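Local coordinates for protein beta-agarase (Persicobacter, PDB 6AII) that cleaves agarose as a glycoside hydrolase family 16 beta-agarase and releases neoagarobiose, probably by hydrolysing beta-1,4 linkages, at residues D29-D34 with G74-V79; F119-V124 with V315-V320; I146-N151 with S217-Y222. All coordinates share one frame; numbering follows the deposited sequence.

Contact 1 of 3, residues D29-D34 with G74-V79; sequences DDFNYD and GHMNIV. With CA (calcium ion), chain B.
Asp30, Asn32 and Gly74 meet on a calcium ion. Gly74 O lies 2.2 Å from the calcium, and Asp30 O 2.3 Å. The side-chain oxygen Asn32 OD1 adds a ligand at 2.5 Å, and a water takes a further place. Asp5 and both a backbone and a carboxylate oxygen of Asp316 complete the seven ligands. The close approach of Asn32 OD1 to Gly74 O, 3.3 Å, is thus between two oxygens pulled in by one metal. Gly74 has a positive phi of 94°, where a CB would collide with the carbonyl oxygen of the residue before, which calls for glycine.

Next to the ion, Phe31 packs on Met76. Met76 CB sits over the centre of the Phe31 ring, a CH-pi contact of 4.0 Å to the centroid. The Met76 chain bends at its last torsion (chi3 -78°), which brings CE back to the ring rim, 3.4 Å from Phe31 CE1. The sulfur stands obliquely to the ring, a Met-aromatic contact. Asp29 CG lies over the opposite ring face, toward the rim.

Asp29 positions this loop. Its OD1 accepts from Phe31 N in an Asx turn, 2.8 Å, while OD2 takes the Tyr33 hydroxyl and Trp48 NE1. A water links Phe31 O and Tyr33 O, to which it donates, with Gly74 N, from which it accepts. Segment 29-34 is therefore fixed to the start of strand 75-79 by metal, water and ring packing. Much of the calcium's coordination comes from neutral oxygens, with the carboxylates of Asp5 and Asp316 likely to supply most of the balancing charge.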
loop_
_atom_site.group_PDB
_atom_site.type_symbol
_atom_site.label_atom_id
_atom_site.label_comp_id
_atom_site.label_asym_id
_atom_site.label_seq_id
_atom_site.Cartn_x
_atom_site.Cartn_y
_atom_site.Cartn_z
ATOM N N ASP A 29 -0.909 -2.500 15.750
ATOM C CA ASP A 29 -1.880 -3.533 16.088
ATOM C C ASP A 29 -1.391 -4.860 15.545
ATOM O O ASP A 29 -0.996 -4.889 14.351
ATOM C CB ASP A 29 -3.254 -3.180 15.529
ATOM C CG ASP A 29 -4.411 -3.976 16.102
ATOM O OD1 ASP A 29 -4.205 -5.057 16.693
ATOM O OD2 ASP A 29 -5.540 -3.408 16.027
ATOM N N ASP A 30 -1.397 -5.943 16.369
ATOM C CA ASP A 30 -1.082 -7.264 15.823
ATOM C C ASP A 30 -2.282 -8.193 15.610
ATOM O O ASP A 30 -2.103 -9.357 15.298
ATOM C CB ASP A 30 0.042 -7.917 16.621
ATOM C CG ASP A 30 -0.197 -8.101 18.103
ATOM O OD1 ASP A 30 -1.273 -7.738 18.599
ATOM O OD2 ASP A 30 0.736 -8.666 18.715
ATOM N N PHE A 31 -3.502 -7.621 15.713
ATOM C CA PHE A 31 -4.717 -8.253 15.174
ATOM C C PHE A 31 -4.993 -9.668 15.718
ATOM O O PHE A 31 -5.371 -10.576 14.971
ATOM C CB PHE A 31 -4.625 -8.277 13.632
ATOM C CG PHE A 31 -4.687 -6.898 13.059
ATOM C CD1 PHE A 31 -5.795 -6.117 13.303
ATOM C CD2 PHE A 31 -3.644 -6.357 12.317
ATOM C CE1 PHE A 31 -5.896 -4.837 12.791
ATOM C CE2 PHE A 31 -3.745 -5.081 11.801
ATOM C CZ PHE A 31 -4.865 -4.322 12.040
ATOM N N ASN A 32 -4.801 -9.834 17.023
ATOM C CA ASN A 32 -4.938 -11.168 17.621
ATOM C C ASN A 32 -6.239 -11.233 18.418
ATOM O O ASN A 32 -6.345 -11.936 19.433
ATOM C CB ASN A 32 -3.670 -11.547 18.384
ATOM C CG ASN A 32 -2.430 -11.607 17.494
ATOM O OD1 ASN A 32 -2.456 -11.987 16.298
ATOM N ND2 ASN A 32 -1.305 -11.300 18.108
ATOM N N TYR A 33 -7.235 -10.491 17.967
ATOM C CA TYR A 33 -8.579 -10.494 18.530
ATOM C C TYR A 33 -9.571 -10.799 17.401
ATOM O O TYR A 33 -9.199 -10.756 16.211
ATOM C CB TYR A 33 -8.912 -9.152 19.179
ATOM C CG TYR A 33 -8.647 -7.973 18.265
ATOM C CD1 TYR A 33 -9.565 -7.560 17.328
ATOM C CD2 TYR A 33 -7.408 -7.349 18.249
ATOM C CE1 TYR A 33 -9.320 -6.492 16.469
ATOM C CE2 TYR A 33 -7.152 -6.286 17.399
ATOM C CZ TYR A 33 -8.098 -5.864 16.484
ATOM O OH TYR A 33 -7.842 -4.820 15.653
ATOM N N ASP A 34 -10.808 -11.117 17.797
ATOM C CA ASP A 34 -11.894 -11.428 16.848
ATOM C C ASP A 34 -12.683 -10.133 16.603
ATOM O O ASP A 34 -13.178 -9.438 17.524
ATOM C CB ASP A 34 -12.800 -12.562 17.325
ATOM C CG ASP A 34 -12.177 -13.942 17.221
ATOM O OD1 ASP A 34 -11.274 -14.120 16.397
ATOM O OD2 ASP A 34 -12.657 -14.853 17.909
ATOM N N GLY A 74 -5.550 -14.358 13.783
ATOM C CA GLY A 74 -4.281 -13.621 13.952
ATOM C C GLY A 74 -4.039 -12.527 12.949
ATOM O O GLY A 74 -2.979 -11.856 13.036
ATOM N N HIS A 75 -5.024 -12.270 12.075
ATOM C CA HIS A 75 -4.824 -11.211 11.052
ATOM C C HIS A 75 -6.133 -10.505 10.723
ATOM O O HIS A 75 -7.241 -11.083 10.798
ATOM C CB HIS A 75 -4.239 -11.805 9.765
ATOM C CG HIS A 75 -4.748 -13.144 9.457
ATOM N ND1 HIS A 75 -5.999 -13.339 8.848
ATOM C CD2 HIS A 75 -4.240 -14.375 9.657
ATOM C CE1 HIS A 75 -6.171 -14.661 8.723
ATOM N NE2 HIS A 75 -5.144 -15.279 9.177
ATOM N N MET A 76 -5.963 -9.274 10.265
ATOM C CA MET A 76 -7.058 -8.546 9.621
ATOM C C MET A 76 -7.246 -9.189 8.235
ATOM O O MET A 76 -6.230 -9.529 7.569
ATOM C CB MET A 76 -6.731 -7.066 9.443
ATOM C CG MET A 76 -7.740 -6.336 8.622
ATOM S SD MET A 76 -7.448 -4.515 8.744
ATOM C CE MET A 76 -8.128 -4.107 10.268
ATOM N N ASN A 77 -8.476 -9.375 7.830
ATOM C CA ASN A 77 -8.854 -9.982 6.557
ATOM C C ASN A 77 -9.511 -8.889 5.699
ATOM O O ASN A 77 -10.479 -8.257 6.136
ATOM C CB ASN A 77 -9.896 -11.081 6.757
ATOM C CG ASN A 77 -9.417 -12.157 7.689
ATOM O OD1 ASN A 77 -8.436 -12.782 7.334
ATOM N ND2 ASN A 77 -10.131 -12.358 8.810
ATOM N N ILE A 78 -8.984 -8.678 4.506
ATOM C CA ILE A 78 -9.543 -7.734 3.534
ATOM C C ILE A 78 -10.001 -8.593 2.351
ATOM O O ILE A 78 -9.185 -9.114 1.589
ATOM C CB ILE A 78 -8.570 -6.619 3.199
ATOM C CG1 ILE A 78 -8.060 -5.910 4.455
ATOM C CG2 ILE A 78 -9.265 -5.629 2.277
ATOM C CD1 ILE A 78 -7.009 -4.863 4.203
ATOM N N VAL A 79 -11.330 -8.793 2.262
ATOM C CA VAL A 79 -11.909 -9.873 1.495
ATOM C C VAL A 79 -12.437 -9.429 0.130
ATOM O O VAL A 79 -13.074 -8.396 0.081
ATOM C CB VAL A 79 -13.036 -10.557 2.277
ATOM C CG1 VAL A 79 -13.714 -11.610 1.451
ATOM C CG2 VAL A 79 -12.454 -11.086 3.599
HETATM CA CA CA B . -1.211 -11.240 14.228
HETATM O O HOH W 1 -7.200 -12.538 15.003
HETATM O O HOH W 2 -0.730 -13.680 14.605
#

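Contact 2 of 3, residues F119-V124 with V315-V320. With CA (calcium ion), chain B.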
loop_
_atom_site.group_PDB
_atom_site.type_symbol
_atom_site.label_atom_id
_atom_site.label_comp_id
_atom_site.label_asym_id
_atom_site.label_seq_id
_atom_site.Cartn_x
_atom_site.Cartn_y
_atom_site.Cartn_z
ATOM N N PHE A 119 8.599 5.610 11.152
ATOM C CA PHE A 119 8.784 4.340 10.430
ATOM C C PHE A 119 7.440 3.609 10.487
ATOM O O PHE A 119 6.863 3.376 11.616
ATOM C CB PHE A 119 9.923 3.520 11.025
ATOM C CG PHE A 119 10.049 2.171 10.363
ATOM C CD1 PHE A 119 10.746 2.037 9.178
ATOM C CD2 PHE A 119 9.557 1.022 10.970
ATOM C CE1 PHE A 119 10.866 0.794 8.569
ATOM C CE2 PHE A 119 9.690 -0.222 10.354
ATOM C CZ PHE A 119 10.343 -0.336 9.168
ATOM N N VAL A 120 6.899 3.174 9.315
ATOM C CA VAL A 120 5.621 2.502 9.245
ATOM C C VAL A 120 5.846 1.159 8.526
ATOM O O VAL A 120 6.382 1.215 7.416
ATOM C CB VAL A 120 4.594 3.338 8.449
ATOM C CG1 VAL A 120 3.266 2.610 8.298
ATOM C CG2 VAL A 120 4.414 4.718 9.100
ATOM N N GLU A 121 5.373 0.079 9.078
ATOM C CA GLU A 121 5.626 -1.244 8.453
ATOM C C GLU A 121 4.429 -2.138 8.690
ATOM O O GLU A 121 3.841 -2.168 9.785
ATOM C CB GLU A 121 6.874 -1.862 9.038
ATOM C CG GLU A 121 7.406 -3.099 8.335
ATOM C CD GLU A 121 8.690 -3.577 9.007
ATOM O OE1 GLU A 121 8.676 -3.679 10.279
ATOM O OE2 GLU A 121 9.650 -3.949 8.280
ATOM N N ALA A 122 4.094 -2.948 7.658
ATOM C CA ALA A 122 3.051 -3.923 7.813
ATOM C C ALA A 122 3.594 -5.292 7.402
ATOM O O ALA A 122 4.419 -5.399 6.469
ATOM C CB ALA A 122 1.878 -3.532 6.940
ATOM N N ARG A 123 3.057 -6.352 8.018
ATOM C CA ARG A 123 3.308 -7.705 7.635
ATOM C C ARG A 123 2.036 -8.228 7.012
ATOM O O ARG A 123 1.014 -8.347 7.720
ATOM C CB ARG A 123 3.735 -8.564 8.836
ATOM C CG ARG A 123 4.172 -9.970 8.474
ATOM C CD ARG A 123 4.884 -10.726 9.568
ATOM N NE ARG A 123 5.449 -11.978 9.066
ATOM C CZ ARG A 123 4.973 -13.204 9.289
ATOM N NH1 ARG A 123 5.654 -14.259 8.818
ATOM N NH2 ARG A 123 3.860 -13.417 9.971
ATOM N N VAL A 124 2.132 -8.490 5.722
ATOM C CA VAL A 124 0.938 -8.783 4.955
ATOM C C VAL A 124 1.126 -10.115 4.245
ATOM O O VAL A 124 2.243 -10.441 3.854
ATOM C CB VAL A 124 0.646 -7.666 3.948
ATOM C CG1 VAL A 124 0.328 -6.351 4.662
ATOM C CG2 VAL A 124 1.735 -7.497 2.939
ATOM N N VAL A 315 -3.516 -9.182 7.001
ATOM C CA VAL A 315 -2.557 -8.300 7.639
ATOM C C VAL A 315 -2.282 -8.892 9.035
ATOM O O VAL A 315 -3.140 -8.817 9.917
ATOM C CB VAL A 315 -3.041 -6.844 7.739
ATOM C CG1 VAL A 315 -1.952 -5.943 8.325
ATOM C CG2 VAL A 315 -3.517 -6.304 6.378
ATOM N N ASP A 316 -1.077 -9.449 9.195
ATOM C CA ASP A 316 -0.709 -10.038 10.510
ATOM C C ASP A 316 -0.502 -8.943 11.532
ATOM O O ASP A 316 -0.828 -9.101 12.713
ATOM C CB ASP A 316 0.551 -10.875 10.320
ATOM C CG ASP A 316 0.986 -11.641 11.559
ATOM O OD1 ASP A 316 0.120 -11.905 12.440
ATOM O OD2 ASP A 316 2.196 -11.987 11.613
ATOM N N TRP A 317 0.130 -7.854 11.126
ATOM C CA TRP A 317 0.357 -6.750 12.041
ATOM C C TRP A 317 0.706 -5.481 11.259
ATOM O O TRP A 317 1.172 -5.529 10.099
ATOM C CB TRP A 317 1.458 -7.057 13.095
ATOM C CG TRP A 317 2.780 -7.616 12.671
ATOM C CD1 TRP A 317 3.146 -8.902 12.864
ATOM C CD2 TRP A 317 3.915 -6.964 12.092
ATOM N NE1 TRP A 317 4.452 -9.106 12.532
ATOM C CE2 TRP A 317 4.956 -7.932 12.054
ATOM C CE3 TRP A 317 4.172 -5.651 11.644
ATOM C CZ2 TRP A 317 6.205 -7.639 11.551
ATOM C CZ3 TRP A 317 5.412 -5.372 11.100
ATOM C CH2 TRP A 317 6.419 -6.353 11.076
ATOM N N ILE A 318 0.498 -4.346 11.902
ATOM C CA ILE A 318 0.947 -3.052 11.495
ATOM C C ILE A 318 1.725 -2.502 12.686
ATOM O O ILE A 318 1.181 -2.538 13.808
ATOM C CB ILE A 318 -0.210 -2.096 11.142
ATOM C CG1 ILE A 318 -1.060 -2.645 10.004
ATOM C CG2 ILE A 318 0.289 -0.700 10.894
ATOM C CD1 ILE A 318 -2.405 -1.973 9.888
ATOM N N ARG A 319 2.902 -1.923 12.435
ATOM C CA ARG A 319 3.650 -1.276 13.568
ATOM C C ARG A 319 4.225 0.036 13.074
ATOM O O ARG A 319 4.668 0.190 11.935
ATOM C CB ARG A 319 4.716 -2.204 14.150
ATOM C CG ARG A 319 5.879 -2.512 13.203
ATOM C CD ARG A 319 6.789 -3.561 13.811
ATOM N NE ARG A 319 7.988 -3.743 13.036
ATOM C CZ ARG A 319 9.141 -4.231 13.439
ATOM N NH1 ARG A 319 9.331 -4.488 14.743
ATOM N NH2 ARG A 319 10.072 -4.541 12.534
ATOM N N VAL A 320 4.175 1.024 13.976
ATOM C CA VAL A 320 4.633 2.358 13.731
ATOM C C VAL A 320 5.572 2.794 14.869
ATOM O O VAL A 320 5.206 2.548 16.025
ATOM C CB VAL A 320 3.465 3.339 13.592
ATOM C CG1 VAL A 320 3.948 4.745 13.468
ATOM C CG2 VAL A 320 2.612 2.966 12.360
HETATM CA CA CA B . -1.211 -11.240 14.228
HETATM O O HOH W 2 -0.730 -13.680 14.605
#
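Glu121 and Arg319 form an ion pair across two antiparallel strands. Glu121 OE1 alone accepts both bonds, from Arg319 NE and from Arg319 NH2, each 2.8 Å away. Carboxylate and guanidinium are nearly coplanar, 4° apart. NH2 meets the syn lone pair of OE1. Arg319 also donates to the backbone oxygens of Ile9 and Pro10.

The second salt bridge joins Arg123 NH2 to Asp316 OD2 at 2.7 Å. The nitrogen comes from above the carboxylate plane. The other oxygen, Asp316 OD1, binds calcium at 2.3 Å, and Asp316 O binds it too.

Between the pairs lies Trp317. Its CG stands between the backbone N and carbonyl carbon (chi1 49°), which leans the indole toward the neighbouring strand, with one face against Arg123. Arg123 CB sits over the five-membered ring, 3.6 Å from its centroid, and Arg123 CD reaches within 3.4 Å of Trp317 NE1. Glu121 OE1 comes to the ring edge, 3.6 Å from Trp317 CH2. An alanine here would probably leave the aliphatic part of Arg123 without the ring face it packs on and free its chain to turn away from Asp316.

Backbone bonds pair Glu121 with Arg319 and Arg123 with Trp317. Opposite Arg123 the partner strand places two residues, Asp316 and Trp317, a classic beta bulge. On the other face Val120, Ala122 and Val124 meet Val320, Ile318 and Val315, toward strand 280-287 of the sandwich.

The bulge turns Asp316 toward the metal while Arg123 stays within reach, so one carboxylate serves both, and the nearby cations would be expected to favour its charged form.

Contact 3 of 3, residues I146-N151 with S217-Y222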
loop_
_atom_site.group_PDB
_atom_site.type_symbol
_atom_site.label_atom_id
_atom_site.label_comp_id
_atom_site.label_asym_id
_atom_site.label_seq_id
_atom_site.Cartn_x
_atom_site.Cartn_y
_atom_site.Cartn_z
ATOM N N ILE A 146 2.220 8.749 0.321
ATOM C CA ILE A 146 3.349 7.841 0.230
ATOM C C ILE A 146 2.827 6.427 -0.024
ATOM O O ILE A 146 1.979 5.975 0.686
ATOM C CB ILE A 146 4.178 7.921 1.535
ATOM C CG1 ILE A 146 4.808 9.300 1.686
ATOM C CG2 ILE A 146 5.233 6.794 1.568
ATOM C CD1 ILE A 146 5.345 9.578 3.090
ATOM N N ASP A 147 3.370 5.752 -1.020
ATOM C CA ASP A 147 2.919 4.391 -1.366
ATOM C C ASP A 147 3.978 3.382 -0.880
ATOM O O ASP A 147 5.087 3.291 -1.509
ATOM C CB ASP A 147 2.764 4.245 -2.868
ATOM C CG ASP A 147 1.809 5.305 -3.389
ATOM O OD1 ASP A 147 0.712 5.435 -2.813
ATOM O OD2 ASP A 147 2.264 6.081 -4.261
ATOM N N ILE A 148 3.566 2.664 0.202
ATOM C CA ILE A 148 4.387 1.681 0.830
ATOM C C ILE A 148 4.452 0.442 -0.073
ATOM O O ILE A 148 5.503 -0.140 -0.260
ATOM C CB ILE A 148 3.934 1.401 2.252
ATOM C CG1 ILE A 148 4.051 2.689 3.090
ATOM C CG2 ILE A 148 4.764 0.306 2.876
ATOM C CD1 ILE A 148 3.517 2.594 4.477
ATOM N N CYS A 149 3.312 0.055 -0.588
ATOM C CA CYS A 149 3.219 -1.164 -1.429
ATOM C C CYS A 149 2.006 -1.023 -2.351
ATOM O O CYS A 149 0.908 -0.841 -1.845
ATOM C CB CYS A 149 3.029 -2.385 -0.552
ATOM S SG CYS A 149 2.554 -3.914 -1.471
ATOM N N GLU A 150 2.197 -1.105 -3.666
ATOM C CA GLU A 150 1.127 -1.401 -4.577
ATOM C C GLU A 150 1.565 -2.649 -5.327
ATOM O O GLU A 150 2.647 -2.693 -5.911
ATOM C CB GLU A 150 0.771 -0.296 -5.600
ATOM C CG GLU A 150 0.488 1.017 -4.953
ATOM C CD GLU A 150 0.160 2.062 -6.019
ATOM O OE1 GLU A 150 1.067 2.870 -6.254
ATOM O OE2 GLU A 150 -0.958 1.987 -6.664
ATOM N N ASN A 151 0.772 -3.685 -5.210
ATOM C CA ASN A 151 1.104 -4.980 -5.764
ATOM C C ASN A 151 -0.162 -5.593 -6.327
ATOM O O ASN A 151 -1.255 -5.213 -5.854
ATOM C CB ASN A 151 1.699 -5.847 -4.654
ATOM C CG ASN A 151 1.761 -7.321 -4.998
ATOM O OD1 ASN A 151 0.769 -7.998 -4.777
ATOM N ND2 ASN A 151 2.774 -7.690 -5.735
ATOM N N SER A 217 4.946 -11.115 3.734
ATOM C CA SER A 217 5.985 -10.151 3.437
ATOM C C SER A 217 5.888 -9.029 4.468
ATOM O O SER A 217 4.772 -8.641 4.833
ATOM C CB SER A 217 5.783 -9.569 2.059
ATOM O OG SER A 217 5.714 -10.573 1.086
ATOM N N THR A 218 6.985 -8.407 4.807
ATOM C CA THR A 218 6.979 -7.136 5.502
ATOM C C THR A 218 7.373 -6.010 4.559
ATOM O O THR A 218 8.268 -6.156 3.731
ATOM C CB THR A 218 7.841 -7.084 6.773
ATOM O OG1 THR A 218 9.226 -7.258 6.457
ATOM C CG2 THR A 218 7.377 -8.118 7.755
ATOM N N ILE A 219 6.620 -4.932 4.528
ATOM C CA ILE A 219 6.950 -3.768 3.722
ATOM C C ILE A 219 6.795 -2.539 4.609
ATOM O O ILE A 219 5.783 -2.370 5.293
ATOM C CB ILE A 219 6.068 -3.661 2.447
ATOM C CG1 ILE A 219 5.950 -5.018 1.789
ATOM C CG2 ILE A 219 6.675 -2.652 1.509
ATOM C CD1 ILE A 219 4.731 -5.250 1.005
ATOM N N GLY A 220 7.832 -1.721 4.580
ATOM C CA GLY A 220 7.803 -0.524 5.404
ATOM C C GLY A 220 8.525 0.652 4.801
ATOM O O GLY A 220 9.333 0.501 3.860
ATOM N N VAL A 221 8.222 1.831 5.360
ATOM C CA VAL A 221 8.886 3.078 4.905
ATOM C C VAL A 221 9.365 3.846 6.129
ATOM O O VAL A 221 8.628 3.901 7.103
ATOM C CB VAL A 221 7.960 3.932 4.037
ATOM C CG1 VAL A 221 6.791 4.502 4.817
ATOM C CG2 VAL A 221 8.692 5.077 3.369
ATOM N N TYR A 222 10.565 4.416 6.010
ATOM C CA TYR A 222 11.032 5.409 6.953
ATOM C C TYR A 222 10.862 6.761 6.262
ATOM O O TYR A 222 11.583 7.089 5.333
ATOM C CB TYR A 222 12.488 5.156 7.363
ATOM C CG TYR A 222 13.093 6.126 8.368
ATOM C CD1 TYR A 222 12.272 6.831 9.240
ATOM C CD2 TYR A 222 14.468 6.260 8.463
ATOM C CE1 TYR A 222 12.832 7.687 10.184
ATOM C CE2 TYR A 222 15.030 7.087 9.431
ATOM C CZ TYR A 222 14.205 7.801 10.267
ATOM O OH TYR A 222 14.669 8.648 11.255
#
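Ile148 and Ile219 meet over peptide groups, for no aromatic ring lies between these segments. Ile148 CG2 sits above one face of the Ile219-Gly220 peptide, 3.7 Å from Ile219 O. It also reaches Gly220 CA at 4.0 Å. In return Ile219 CG2 approaches Ile148 O from well above the peptide plane, at 3.3 Å. That oxygen is buried and has no polar partner in the model.

This is the core of a beta-sandwich, the jelly-roll fold of glycoside hydrolase family 16. Strand 144-151 belongs to one sheet and strand 217-225 to the other. The touching parts, residues 146 to 149 and 219 to 221, run in nearly opposite directions, 165° apart. The contact is made by apolar side chains, against each other and against backbone atoms, without hydrogen bonds between the two segments.

Ile148 is central. Its CG1 is anti to the carbonyl carbon (chi1 -62°), and this branch crosses Val221 at about a right angle, with Ile148 CG1 3.7 Å from Val221 CG1. The CD1 end of Ile148 touches the same methyl. Ile148 and Ile219 lie alongside, pointing in opposite senses, with their CG2 methyls 3.8 Å apart. Ile146 CG2 adds a looser contact at 4.3 Å to Val221 CG2.

A classic beta bulge places Ile148 and Cys149 both opposite Val135. It lets both residues point toward strand 217-225, whereas Asp147 points away from it. The sequence from Glu145 to Glu150 matches the ExDxxE signature of the family, which in relatives carries the catalytic acids. The hydrophobic residues described here would thus back the active-site strand from within the sandwich. At the far end of the contact, the Ile219 chain reaches under Cys149, with Ile219 CD1 3.6 Å from Cys149 SG.

From the N terminus, contact 1 comes first. It closes a loop of about 40 residues, joining the segment after strand 19-23 to strand 75-79. Contact 2 opens later, at strand 118-125, and closes only near the C terminus, on strand 312-325. Contact 3 is nested inside that long loop, and contact 1 precedes both in series. Contacts 1 and 2 share the calcium ion and a water, and strands 75-79 and 312-325 are neighbours in one sheet. Strand 217-225 of contact 3 pairs with strand 118-125 of contact 2. Its partner, strand 144-151, lies in the opposing sheet, so together the three contacts reach from the calcium site to the sandwich core.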